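Local coordinates for VP1 (Polyomavirus HPyV7, PDB 4PCH), which forms the pentamers of the icosahedral capsid, as its major protein, and probably mediates attachment to host cells, at residues G126-E138 with G150-V164. Residues are numbered along the deposited sequence; the frame is centred on the assembly and turned at random. Where two conformers were deposited one is given.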
# COMPACT_ATOMS: atom_id res chain seq x y z
N GLY B 126 21.23 -19.55 -17.63
CA GLY B 126 20.89 -19.71 -19.04
C GLY B 126 19.65 -18.88 -19.28
O GLY B 126 19.18 -18.19 -18.37
N PRO B 127 19.10 -18.92 -20.50
CA PRO B 127 17.94 -18.05 -20.79
C PRO B 127 16.71 -18.42 -20.01
O PRO B 127 16.52 -19.57 -19.63
CB PRO B 127 17.69 -18.25 -22.30
CG PRO B 127 18.73 -19.16 -22.79
CD PRO B 127 19.64 -19.60 -21.69
N LEU B 128 15.85 -17.42 -19.81
CA LEU B 128 14.59 -17.55 -19.11
C LEU B 128 13.62 -18.49 -19.81
O LEU B 128 13.35 -18.32 -21.00
CB LEU B 128 13.96 -16.16 -19.02
CG LEU B 128 12.59 -16.07 -18.33
CD1 LEU B 128 12.72 -16.29 -16.84
CD2 LEU B 128 11.87 -14.75 -18.56
N ASP B 129 13.11 -19.48 -19.09
CA ASP B 129 12.04 -20.35 -19.61
C ASP B 129 10.71 -19.60 -19.52
O ASP B 129 10.36 -19.06 -18.42
CB ASP B 129 11.96 -21.63 -18.78
CG ASP B 129 13.22 -22.46 -18.83
OD1 ASP B 129 13.65 -22.86 -19.96
OD2 ASP B 129 13.78 -22.74 -17.74
N VAL B 130 9.96 -19.59 -20.63
CA VAL B 130 8.65 -18.91 -20.69
C VAL B 130 7.58 -19.81 -21.28
O VAL B 130 7.86 -20.80 -21.99
CB VAL B 130 8.69 -17.59 -21.55
CG1 VAL B 130 9.34 -16.48 -20.75
CG2 VAL B 130 9.41 -17.81 -22.86
N ILE B 131 6.33 -19.47 -20.97
CA ILE B 131 5.17 -20.13 -21.52
C ILE B 131 4.46 -19.15 -22.45
O ILE B 131 4.27 -17.96 -22.10
CB ILE B 131 4.19 -20.61 -20.43
CG1 ILE B 131 4.90 -21.44 -19.36
CG2 ILE B 131 3.06 -21.41 -21.06
CD1 ILE B 131 3.99 -21.78 -18.21
N GLY B 132 4.11 -19.61 -23.63
CA GLY B 132 3.37 -18.80 -24.61
C GLY B 132 1.88 -18.87 -24.34
O GLY B 132 1.33 -19.96 -24.29
N ILE B 133 1.24 -17.72 -24.13
CA ILE B 133 -0.20 -17.69 -23.88
C ILE B 133 -0.81 -16.58 -24.70
O ILE B 133 -0.36 -15.44 -24.61
CB ILE B 133 -0.54 -17.37 -22.40
CG1 ILE B 133 0.06 -18.44 -21.49
CG2 ILE B 133 -2.05 -17.28 -22.23
CD1 ILE B 133 -0.65 -19.76 -21.54
N ASN B 134 -1.80 -16.92 -25.52
CA ASN B 134 -2.60 -15.88 -26.17
C ASN B 134 -3.89 -15.76 -25.34
O ASN B 134 -4.63 -16.73 -25.25
CB ASN B 134 -2.92 -16.26 -27.61
CG ASN B 134 -3.64 -15.13 -28.35
OD1 ASN B 134 -4.39 -14.38 -27.75
ND2 ASN B 134 -3.38 -15.00 -29.66
N PRO B 135 -4.13 -14.57 -24.73
CA PRO B 135 -5.31 -14.42 -23.87
C PRO B 135 -6.62 -14.55 -24.63
O PRO B 135 -7.66 -14.83 -24.01
CB PRO B 135 -5.14 -13.01 -23.27
CG PRO B 135 -4.32 -12.28 -24.25
CD PRO B 135 -3.34 -13.33 -24.76
N ASP B 136 -6.58 -14.40 -25.96
CA ASP B 136 -7.77 -14.63 -26.75
C ASP B 136 -7.35 -15.16 -28.12
O ASP B 136 -7.16 -14.38 -29.06
CB ASP B 136 -8.61 -13.37 -26.90
CG ASP B 136 -9.95 -13.63 -27.59
OD1 ASP B 136 -10.10 -14.65 -28.30
OD2 ASP B 136 -10.87 -12.81 -27.47
N PRO B 137 -7.15 -16.47 -28.21
CA PRO B 137 -6.57 -17.11 -29.40
C PRO B 137 -7.36 -16.83 -30.69
O PRO B 137 -6.78 -16.81 -31.77
CB PRO B 137 -6.61 -18.61 -29.05
CG PRO B 137 -6.61 -18.65 -27.55
CD PRO B 137 -7.45 -17.47 -27.16
N GLU B 138 -8.67 -16.63 -30.56
CA GLU B 138 -9.52 -16.36 -31.74
C GLU B 138 -9.46 -14.93 -32.26
O GLU B 138 -9.72 -14.71 -33.43
CB GLU B 138 -10.97 -16.70 -31.42
CG GLU B 138 -11.22 -18.16 -31.05
CD GLU B 138 -11.58 -19.04 -32.25
OE1 GLU B 138 -12.11 -20.15 -32.03
OE2 GLU B 138 -11.35 -18.62 -33.41
N GLY B 150 1.52 -19.28 -29.90
CA GLY B 150 0.65 -20.42 -30.15
C GLY B 150 -0.77 -20.12 -29.69
O GLY B 150 -1.14 -18.96 -29.53
N ASN B 151 -1.56 -21.17 -29.46
CA ASN B 151 -3.01 -21.01 -29.40
C ASN B 151 -3.64 -21.34 -28.07
O ASN B 151 -4.88 -21.50 -28.01
CB ASN B 151 -3.66 -21.87 -30.47
CG ASN B 151 -3.25 -21.48 -31.86
OD1 ASN B 151 -3.07 -20.29 -32.17
ND2 ASN B 151 -3.10 -22.47 -32.73
N SER B 152 -2.84 -21.46 -27.01
CA SER B 152 -3.40 -21.74 -25.70
C SER B 152 -3.62 -20.47 -24.90
O SER B 152 -2.73 -19.60 -24.84
CB SER B 152 -2.49 -22.65 -24.87
OG SER B 152 -3.23 -23.06 -23.72
N ASP B 153 -4.81 -20.38 -24.28
CA ASP B 153 -5.10 -19.29 -23.33
C ASP B 153 -4.89 -19.71 -21.87
O ASP B 153 -5.11 -18.92 -20.95
CB ASP B 153 -6.54 -18.76 -23.54
CG ASP B 153 -7.61 -19.74 -23.11
OD1 ASP B 153 -7.38 -20.96 -23.18
OD2 ASP B 153 -8.70 -19.31 -22.74
N VAL B 154 -4.44 -20.94 -21.66
CA VAL B 154 -4.15 -21.43 -20.31
C VAL B 154 -2.78 -22.08 -20.30
O VAL B 154 -2.32 -22.62 -21.32
CB VAL B 154 -5.20 -22.43 -19.79
CG1 VAL B 154 -6.52 -21.70 -19.53
CG2 VAL B 154 -5.40 -23.58 -20.74
N ALA B 155 -2.20 -22.11 -19.12
CA ALA B 155 -0.86 -22.64 -18.90
C ALA B 155 -0.87 -24.14 -18.69
O ALA B 155 -0.32 -24.67 -17.69
CB ALA B 155 -0.23 -21.91 -17.72
N SER B 156 -1.44 -24.84 -19.67
CA SER B 156 -1.54 -26.28 -19.67
C SER B 156 -0.21 -26.93 -20.02
O SER B 156 0.74 -26.25 -20.43
CB SER B 156 -2.58 -26.73 -20.70
OG SER B 156 -2.13 -26.40 -21.99
N LEU B 157 -0.17 -28.25 -19.87
CA LEU B 157 1.00 -29.03 -20.24
C LEU B 157 1.33 -28.86 -21.72
O LEU B 157 2.48 -28.98 -22.10
CB LEU B 157 0.78 -30.51 -19.94
CG LEU B 157 0.71 -30.93 -18.47
CD1 LEU B 157 0.31 -32.40 -18.36
CD2 LEU B 157 2.04 -30.68 -17.77
N GLN B 158 0.31 -28.57 -22.52
CA GLN B 158 0.41 -28.39 -23.97
C GLN B 158 0.77 -26.98 -24.45
O GLN B 158 1.06 -26.80 -25.64
CB GLN B 158 -0.94 -28.75 -24.61
CG GLN B 158 -1.30 -30.22 -24.56
CD GLN B 158 -1.89 -30.66 -23.23
OE1 GLN B 158 -2.49 -29.86 -22.50
NE2 GLN B 158 -1.73 -31.94 -22.92
N ALA B 159 0.69 -25.97 -23.58
CA ALA B 159 0.99 -24.59 -23.99
C ALA B 159 2.44 -24.54 -24.47
O ALA B 159 3.30 -25.20 -23.90
CB ALA B 159 0.80 -23.64 -22.84
N LEU B 160 2.69 -23.74 -25.50
CA LEU B 160 4.04 -23.64 -26.08
C LEU B 160 5.05 -23.17 -25.03
O LEU B 160 4.80 -22.22 -24.29
CB LEU B 160 4.00 -22.66 -27.24
CG LEU B 160 5.25 -22.34 -28.06
CD1 LEU B 160 5.87 -23.60 -28.61
CD2 LEU B 160 4.86 -21.35 -29.17
N ARG B 161 6.21 -23.82 -25.02
CA ARG B 161 7.30 -23.43 -24.14
C ARG B 161 8.53 -23.10 -24.97
O ARG B 161 8.82 -23.79 -25.95
CB ARG B 161 7.59 -24.53 -23.14
CG ARG B 161 6.57 -24.49 -22.03
CD ARG B 161 6.63 -25.70 -21.14
NE ARG B 161 6.03 -25.37 -19.86
CZ ARG B 161 4.72 -25.44 -19.62
NH1 ARG B 161 3.88 -25.82 -20.58
NH2 ARG B 161 4.26 -25.14 -18.42
N LYS B 162 9.20 -22.03 -24.59
CA LYS B 162 10.41 -21.55 -25.27
C LYS B 162 11.28 -20.87 -24.24
O LYS B 162 10.88 -20.63 -23.09
CB LYS B 162 10.09 -20.55 -26.38
CG LYS B 162 9.45 -21.11 -27.64
CD LYS B 162 9.81 -20.26 -28.85
CE LYS B 162 9.29 -20.94 -30.10
NZ LYS B 162 9.39 -20.07 -31.30
N GLN B 163 12.52 -20.57 -24.65
CA GLN B 163 13.40 -19.72 -23.83
C GLN B 163 13.60 -18.37 -24.48
O GLN B 163 13.64 -18.26 -25.69
CB GLN B 163 14.75 -20.42 -23.61
CG GLN B 163 14.62 -21.80 -23.03
CD GLN B 163 15.98 -22.38 -22.64
OE1 GLN B 163 16.24 -22.66 -21.47
NE2 GLN B 163 16.86 -22.51 -23.61
N VAL B 164 13.78 -17.34 -23.65
CA VAL B 164 13.90 -15.97 -24.17
C VAL B 164 15.35 -15.75 -24.63
O VAL B 164 16.21 -15.36 -23.83
CB VAL B 164 13.45 -14.91 -23.15
CG1 VAL B 164 13.49 -13.53 -23.81
CG2 VAL B 164 12.04 -15.19 -22.69
O HOH W 1 16.61 -14.82 -21.05
O HOH W 2 11.62 -23.82 -21.87
O HOH W 3 0.27 -21.39 -26.40
O HOH W 4 -1.57 -16.73 -31.13
O HOH W 5 -9.65 -16.75 -23.60
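Pro127 packs its CB against Val164 O at 3.6 Å; proline, with no N-H to donate, suits this place outside the backbone pairing. Leu128 O accepts the N-H of Val164, while one water joins Leu128 N to Val164 O. Asp129 faces Gln163 in a non-hydrogen-bonded antiparallel pair, and its carboxylate takes the backbone N-H of Asn181. Val130 and Lys162 form the hydrogen-bonded pair: Val130 N reaches Lys162 O at 2.8 Å, nearly straight (169°), and the return bond from Lys162 N is longer, at 3.2 Å. On their face, Val130 CG1 meets Val164 CG2 at 3.6 Å, two beta-branched side chains crossing at about a right angle. Ile131 works on the other face. Its CG1 stands anti to the carbonyl carbon (chi1 -52°), over one face of the Arg161 guanidinium, toward its rim; CG2 packs on the small Ala159 CB. In the modelled conformer, that guanidinium is held by Ser156 O in its plane, through NH1, and by a salt bridge from NE to Asp177. Gly132, bringing no side chain toward its partner, donates almost linearly from N to Leu160 O (2.8 Å). Ile133 CD1 packs against the Val154 backbone and the methyls of Ala155 and Ala159. Asn134 N donates to Ser152 O at 2.9 Å, and OD1 closes an Asx turn on Asp136 N. Pro137 CG rests 3.4 Å from Asn151 O. At the pentamer interface, Asp153 O is hydrogen-bonded to Ser42 OG of a neighbouring subunit. Strand 129-132, central between 161-163 and 174-176, builds a small antiparallel sheet in the EF loop of the VP1 jelly roll, connecting strands 117-124 and 184-191.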